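Local coordinates for protein D-alanyl-D-alanine carboxypeptidase (Vibrio cholerae, PDB 5TR7) that probably removes the C-terminal D-alanine from peptidoglycan precursor peptides, as a penicillin-binding serine carboxypeptidase of the S11 family, at residues N185-V197 with E233-S245. Residues are numbered along the deposited sequence; the frame is centred on the assembly and turned at random.
With NO2 (nitrite ion), chain F.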
loop_
_atom_site.group_PDB
_atom_site.type_symbol
_atom_site.label_atom_id
_atom_site.label_comp_id
_atom_site.label_asym_id
_atom_site.label_seq_id
_atom_site.Cartn_x
_atom_site.Cartn_y
_atom_site.Cartn_z
ATOM N N ASN A 185 9.667 5.810 -6.259
ATOM C CA ASN A 185 8.441 5.097 -6.110
ATOM C C ASN A 185 8.457 4.014 -7.176
ATOM O O ASN A 185 8.643 4.335 -8.335
ATOM C CB ASN A 185 7.262 6.059 -6.352
ATOM C CG ASN A 185 5.986 5.499 -5.937
ATOM O OD1 ASN A 185 5.721 4.314 -6.160
ATOM N ND2 ASN A 185 5.146 6.357 -5.281
ATOM N N ARG A 186 8.316 2.759 -6.785
ATOM C CA ARG A 186 8.312 1.587 -7.670
ATOM C C ARG A 186 7.050 1.440 -8.509
ATOM O O ARG A 186 6.954 0.534 -9.332
ATOM C CB ARG A 186 8.442 0.327 -6.783
ATOM C CG ARG A 186 9.787 -0.019 -6.187
ATOM C CD ARG A 186 10.440 -1.182 -6.985
ATOM N NE ARG A 186 11.062 -2.166 -6.090
ATOM C CZ ARG A 186 11.292 -3.468 -6.353
ATOM N NH1 ARG A 186 11.820 -4.234 -5.421
ATOM N NH2 ARG A 186 10.971 -4.054 -7.479
ATOM N N ASN A 187 6.007 2.265 -8.287
ATOM C CA ASN A 187 4.844 2.206 -9.163
ATOM C C ASN A 187 5.144 2.980 -10.483
ATOM O O ASN A 187 4.927 4.196 -10.608
ATOM C CB ASN A 187 3.662 2.788 -8.441
ATOM C CG ASN A 187 2.411 2.762 -9.242
ATOM O OD1 ASN A 187 2.316 2.108 -10.272
ATOM N ND2 ASN A 187 1.400 3.478 -8.752
ATOM N N GLY A 188 5.673 2.257 -11.439
ATOM C CA GLY A 188 6.067 2.784 -12.741
ATOM C C GLY A 188 4.934 3.410 -13.524
ATOM O O GLY A 188 5.154 4.356 -14.285
ATOM N N LEU A 189 3.700 2.970 -13.261
ATOM C CA LEU A 189 2.553 3.575 -13.935
ATOM C C LEU A 189 2.371 5.049 -13.638
ATOM O O LEU A 189 1.709 5.752 -14.412
ATOM C CB LEU A 189 1.266 2.801 -13.675
ATOM C CG LEU A 189 1.163 1.421 -14.360
ATOM C CD1 LEU A 189 -0.179 0.866 -13.983
ATOM C CD2 LEU A 189 1.282 1.457 -15.892
ATOM N N LEU A 190 3.021 5.551 -12.589
ATOM C CA LEU A 190 2.964 6.996 -12.281
ATOM C C LEU A 190 3.583 7.832 -13.409
ATOM O O LEU A 190 3.266 8.991 -13.528
ATOM C CB LEU A 190 3.712 7.288 -11.016
ATOM C CG LEU A 190 3.080 6.733 -9.733
ATOM C CD1 LEU A 190 4.061 6.954 -8.569
ATOM C CD2 LEU A 190 1.723 7.359 -9.445
ATOM N N TRP A 191 4.484 7.223 -14.206
ATOM C CA TRP A 191 5.182 7.903 -15.304
ATOM C C TRP A 191 4.460 7.755 -16.660
ATOM O O TRP A 191 4.867 8.352 -17.658
ATOM C CB TRP A 191 6.604 7.305 -15.419
ATOM C CG TRP A 191 7.579 7.834 -14.453
ATOM C CD1 TRP A 191 8.448 8.861 -14.676
ATOM C CD2 TRP A 191 7.813 7.406 -13.109
ATOM N NE1 TRP A 191 9.216 9.083 -13.567
ATOM C CE2 TRP A 191 8.840 8.218 -12.583
ATOM C CE3 TRP A 191 7.276 6.399 -12.299
ATOM C CZ2 TRP A 191 9.320 8.080 -11.280
ATOM C CZ3 TRP A 191 7.742 6.283 -10.980
ATOM C CH2 TRP A 191 8.788 7.065 -10.517
ATOM N N ASP A 192 3.432 6.918 -16.714
ATOM C CA ASP A 192 2.698 6.718 -17.957
ATOM C C ASP A 192 1.907 7.982 -18.315
ATOM O O ASP A 192 0.992 8.404 -17.618
ATOM C CB ASP A 192 1.770 5.516 -17.841
ATOM C CG ASP A 192 1.094 5.149 -19.134
ATOM O OD1 ASP A 192 0.613 6.003 -19.900
ATOM O OD2 ASP A 192 1.009 3.949 -19.351
ATOM N N LYS A 193 2.231 8.531 -19.463
ATOM C CA LYS A 193 1.593 9.751 -19.955
ATOM C C LYS A 193 0.196 9.609 -20.526
ATOM O O LYS A 193 -0.535 10.589 -20.567
ATOM C CB LYS A 193 2.548 10.376 -20.987
ATOM C CG LYS A 193 3.740 10.980 -20.231
ATOM C CD LYS A 193 5.014 11.021 -21.043
ATOM C CE LYS A 193 5.600 9.606 -21.140
ATOM N NZ LYS A 193 6.781 9.514 -22.055
ATOM N N SER A 194 -0.130 8.445 -21.087
ATOM C CA SER A 194 -1.460 8.185 -21.628
ATOM C C SER A 194 -2.533 8.012 -20.536
ATOM O O SER A 194 -3.708 8.054 -20.849
ATOM C CB SER A 194 -1.481 6.942 -22.549
ATOM O OG SER A 194 -1.175 5.731 -21.864
ATOM N N MET A 195 -2.146 7.778 -19.293
ATOM C CA MET A 195 -3.101 7.490 -18.193
ATOM C C MET A 195 -2.857 8.345 -16.962
ATOM O O MET A 195 -1.759 8.808 -16.738
ATOM C CB MET A 195 -3.021 6.045 -17.706
ATOM C CG MET A 195 -3.903 5.025 -18.387
ATOM S SD MET A 195 -4.591 3.780 -17.170
ATOM C CE MET A 195 -5.476 2.747 -18.394
ATOM N N ASN A 196 -3.905 8.551 -16.167
ATOM C CA ASN A 196 -3.812 9.305 -14.932
ATOM C C ASN A 196 -3.890 8.329 -13.744
ATOM O O ASN A 196 -4.911 8.185 -13.089
ATOM C CB ASN A 196 -4.889 10.387 -14.862
ATOM C CG ASN A 196 -4.920 11.295 -16.138
ATOM O OD1 ASN A 196 -4.377 12.427 -16.163
ATOM N ND2 ASN A 196 -5.495 10.755 -17.243
ATOM N N VAL A 197 -2.793 7.630 -13.522
ATOM C CA VAL A 197 -2.597 6.707 -12.422
ATOM C C VAL A 197 -1.958 7.505 -11.314
ATOM O O VAL A 197 -0.897 8.107 -11.491
ATOM C CB VAL A 197 -1.633 5.608 -12.823
ATOM C CG1 VAL A 197 -1.418 4.662 -11.660
ATOM C CG2 VAL A 197 -2.194 4.852 -14.026
ATOM N N GLU A 233 8.434 -7.082 -13.165
ATOM C CA GLU A 233 7.987 -5.699 -13.062
ATOM C C GLU A 233 7.282 -5.200 -14.320
ATOM O O GLU A 233 6.296 -4.494 -14.197
ATOM C CB GLU A 233 9.089 -4.767 -12.592
ATOM C CG GLU A 233 9.337 -4.969 -11.101
ATOM C CD GLU A 233 10.255 -3.947 -10.519
ATOM O OE1 GLU A 233 11.471 -4.111 -10.708
ATOM O OE2 GLU A 233 9.762 -3.007 -9.819
ATOM N N ASN A 234 7.720 -5.619 -15.508
ATOM C CA ASN A 234 7.056 -5.173 -16.737
ATOM C C ASN A 234 5.643 -5.671 -16.871
ATOM O O ASN A 234 4.754 -4.880 -17.194
ATOM C CB ASN A 234 7.901 -5.510 -17.928
ATOM C CG ASN A 234 9.169 -4.676 -17.938
ATOM O OD1 ASN A 234 9.193 -3.529 -17.397
ATOM N ND2 ASN A 234 10.225 -5.208 -18.543
ATOM N N ALA A 235 5.438 -6.942 -16.503
ATOM C CA ALA A 235 4.143 -7.520 -16.520
ATOM C C ALA A 235 3.272 -6.823 -15.457
ATOM O O ALA A 235 2.120 -6.508 -15.723
ATOM C CB ALA A 235 4.238 -9.025 -16.249
ATOM N N ARG A 236 3.790 -6.588 -14.263
ATOM C CA ARG A 236 2.996 -5.886 -13.240
ATOM C C ARG A 236 2.380 -4.546 -13.841
ATOM O O ARG A 236 1.177 -4.276 -13.740
ATOM C CB ARG A 236 3.893 -5.588 -12.055
ATOM C CG ARG A 236 3.296 -4.645 -11.064
ATOM C CD ARG A 236 4.001 -4.698 -9.754
ATOM N NE ARG A 236 5.378 -4.176 -9.725
ATOM C CZ ARG A 236 6.136 -4.302 -8.631
ATOM N NH1 ARG A 236 5.665 -4.951 -7.559
ATOM N NH2 ARG A 236 7.357 -3.821 -8.557
ATOM N N LYS A 237 3.189 -3.793 -14.560
ATOM C CA LYS A 237 2.678 -2.575 -15.173
ATOM C C LYS A 237 1.703 -2.871 -16.299
ATOM O O LYS A 237 0.594 -2.352 -16.292
ATOM C CB LYS A 237 3.785 -1.704 -15.730
ATOM C CG LYS A 237 4.530 -0.901 -14.685
ATOM C CD LYS A 237 5.508 0.116 -15.296
ATOM C CE LYS A 237 6.840 -0.500 -15.702
ATOM N NZ LYS A 237 7.762 0.593 -16.137
ATOM N N ALA A 238 2.121 -3.684 -17.275
ATOM C CA ALA A 238 1.256 -3.966 -18.417
ATOM C C ALA A 238 -0.074 -4.592 -18.062
ATOM O O ALA A 238 -1.089 -4.154 -18.536
ATOM C CB ALA A 238 1.962 -4.830 -19.429
ATOM N N GLU A 239 -0.105 -5.549 -17.149
ATOM C CA GLU A 239 -1.349 -6.192 -16.852
ATOM C C GLU A 239 -2.261 -5.231 -16.104
ATOM O O GLU A 239 -3.467 -5.244 -16.323
ATOM C CB GLU A 239 -1.115 -7.482 -16.066
ATOM C CG GLU A 239 -0.233 -8.499 -16.815
ATOM C CD GLU A 239 -0.729 -8.889 -18.208
ATOM O OE1 GLU A 239 -0.080 -8.547 -19.210
ATOM O OE2 GLU A 239 -1.816 -9.431 -18.317
ATOM N N SER A 240 -1.704 -4.374 -15.267
ATOM C CA SER A 240 -2.534 -3.396 -14.560
ATOM C C SER A 240 -3.105 -2.387 -15.528
ATOM O O SER A 240 -4.275 -2.018 -15.414
ATOM C CB SER A 240 -1.711 -2.695 -13.467
ATOM O OG SER A 240 -1.399 -3.660 -12.488
ATOM N N LYS A 241 -2.289 -1.993 -16.508
ATOM C CA LYS A 241 -2.740 -1.025 -17.523
ATOM C C LYS A 241 -3.875 -1.661 -18.325
ATOM O O LYS A 241 -4.888 -0.998 -18.534
ATOM C CB LYS A 241 -1.594 -0.507 -18.433
ATOM C CG LYS A 241 -1.964 0.667 -19.254
ATOM C CD LYS A 241 -0.902 1.137 -20.252
ATOM C CE LYS A 241 -1.306 2.523 -20.806
ATOM N NZ LYS A 241 -0.318 3.089 -21.763
ATOM N N LYS A 242 -3.774 -2.963 -18.666
ATOM C CA LYS A 242 -4.842 -3.624 -19.443
ATOM C C LYS A 242 -6.094 -3.662 -18.607
ATOM O O LYS A 242 -7.160 -3.345 -19.081
ATOM C CB LYS A 242 -4.563 -5.080 -19.817
ATOM C CG LYS A 242 -3.522 -5.306 -20.856
ATOM C CD LYS A 242 -3.102 -6.783 -20.929
ATOM C CE LYS A 242 -1.887 -6.847 -21.843
ATOM N NZ LYS A 242 -1.088 -8.086 -21.648
ATOM N N LEU A 243 -5.953 -4.085 -17.377
ATOM C CA LEU A 243 -7.081 -4.188 -16.509
ATOM C C LEU A 243 -7.771 -2.867 -16.417
ATOM O O LEU A 243 -8.945 -2.798 -16.558
ATOM C CB LEU A 243 -6.635 -4.662 -15.148
ATOM C CG LEU A 243 -7.655 -5.344 -14.276
ATOM C CD1 LEU A 243 -8.521 -6.305 -15.048
ATOM C CD2 LEU A 243 -6.968 -6.037 -13.135
ATOM N N LEU A 244 -7.021 -1.808 -16.200
ATOM C CA LEU A 244 -7.605 -0.469 -16.066
ATOM C C LEU A 244 -8.254 0.015 -17.365
ATOM O O LEU A 244 -9.364 0.556 -17.317
ATOM C CB LEU A 244 -6.572 0.555 -15.582
ATOM C CG LEU A 244 -6.103 0.422 -14.141
ATOM C CD1 LEU A 244 -4.807 1.198 -13.921
ATOM C CD2 LEU A 244 -7.140 0.877 -13.146
ATOM N N SER A 245 -7.592 -0.141 -18.514
ATOM C CA SER A 245 -8.183 0.299 -19.792
ATOM C C SER A 245 -9.495 -0.394 -20.053
ATOM O O SER A 245 -10.429 0.224 -20.552
ATOM C CB SER A 245 -7.281 0.018 -20.986
ATOM O OG SER A 245 -6.071 0.643 -20.755
HETATM N N NO2 F . 5.797 -1.413 -11.410
HETATM O O1 NO2 F . 6.281 -0.512 -12.065
HETATM O O2 NO2 F . 6.675 -2.471 -11.251
#
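Glu233 OE2 is shared by two arginines, Arg186 from the loop and Arg236 from its own helix, beside a bound nitrite ion. Arg186 NH2 approaches OE2 at 2.8 Å; OE2 lies in the guanidinium plane of Arg186, whereas NH2 sits above the carboxylate plane (65° out of it). Arg236 NH2 adds a salt bridge with weak hydrogen-bond geometry. The nitrite, probably from the crystallisation liquor, is wedged between the 3-10 turn at Gly188 and the start of helix 233-251, bonded from both. The Gly188 backbone N reaches its O1 at 2.9 Å. Arg236 NE holds its O2 at 2.6 Å, and O2 lies at the edge of the Arg236 guanidinium and in its plane. The aliphatic part of Lys237 closes one flank, CD packing 3.7 Å from Gly188 CA.

Further along the helix Leu189 makes an apolar step, sliding past Lys237 with its CD1 against Ser240 CB. A polar cluster follows. Lys241 leaves the helix with CG anti to its backbone N (chi1 -168°) and stays extended, which carries NZ to Ser194 OG and to the syn lone pair of Asp192 OD2 (2.9 Å). Asp192 OD1 takes the Ser194 hydroxyl at 2.7 Å, also syn, so the lysine, serine and aspartate brace one another. Beyond it Met195, bent at chi2, lays CE 3.7 Å from Leu244 CB.

The contact thus fastens the loop entering edge strand 196-205 to helix 233-251, the last modelled helix, which packs on strands 209-218 and 221-230. Arg186 lies near the predicted active-site Ser98. Only the Gly188 N-H and the Arg236 guanidinium donate to the nitrite; with the charge of Glu233 probably offset by its two arginines, the site may suit a small anion.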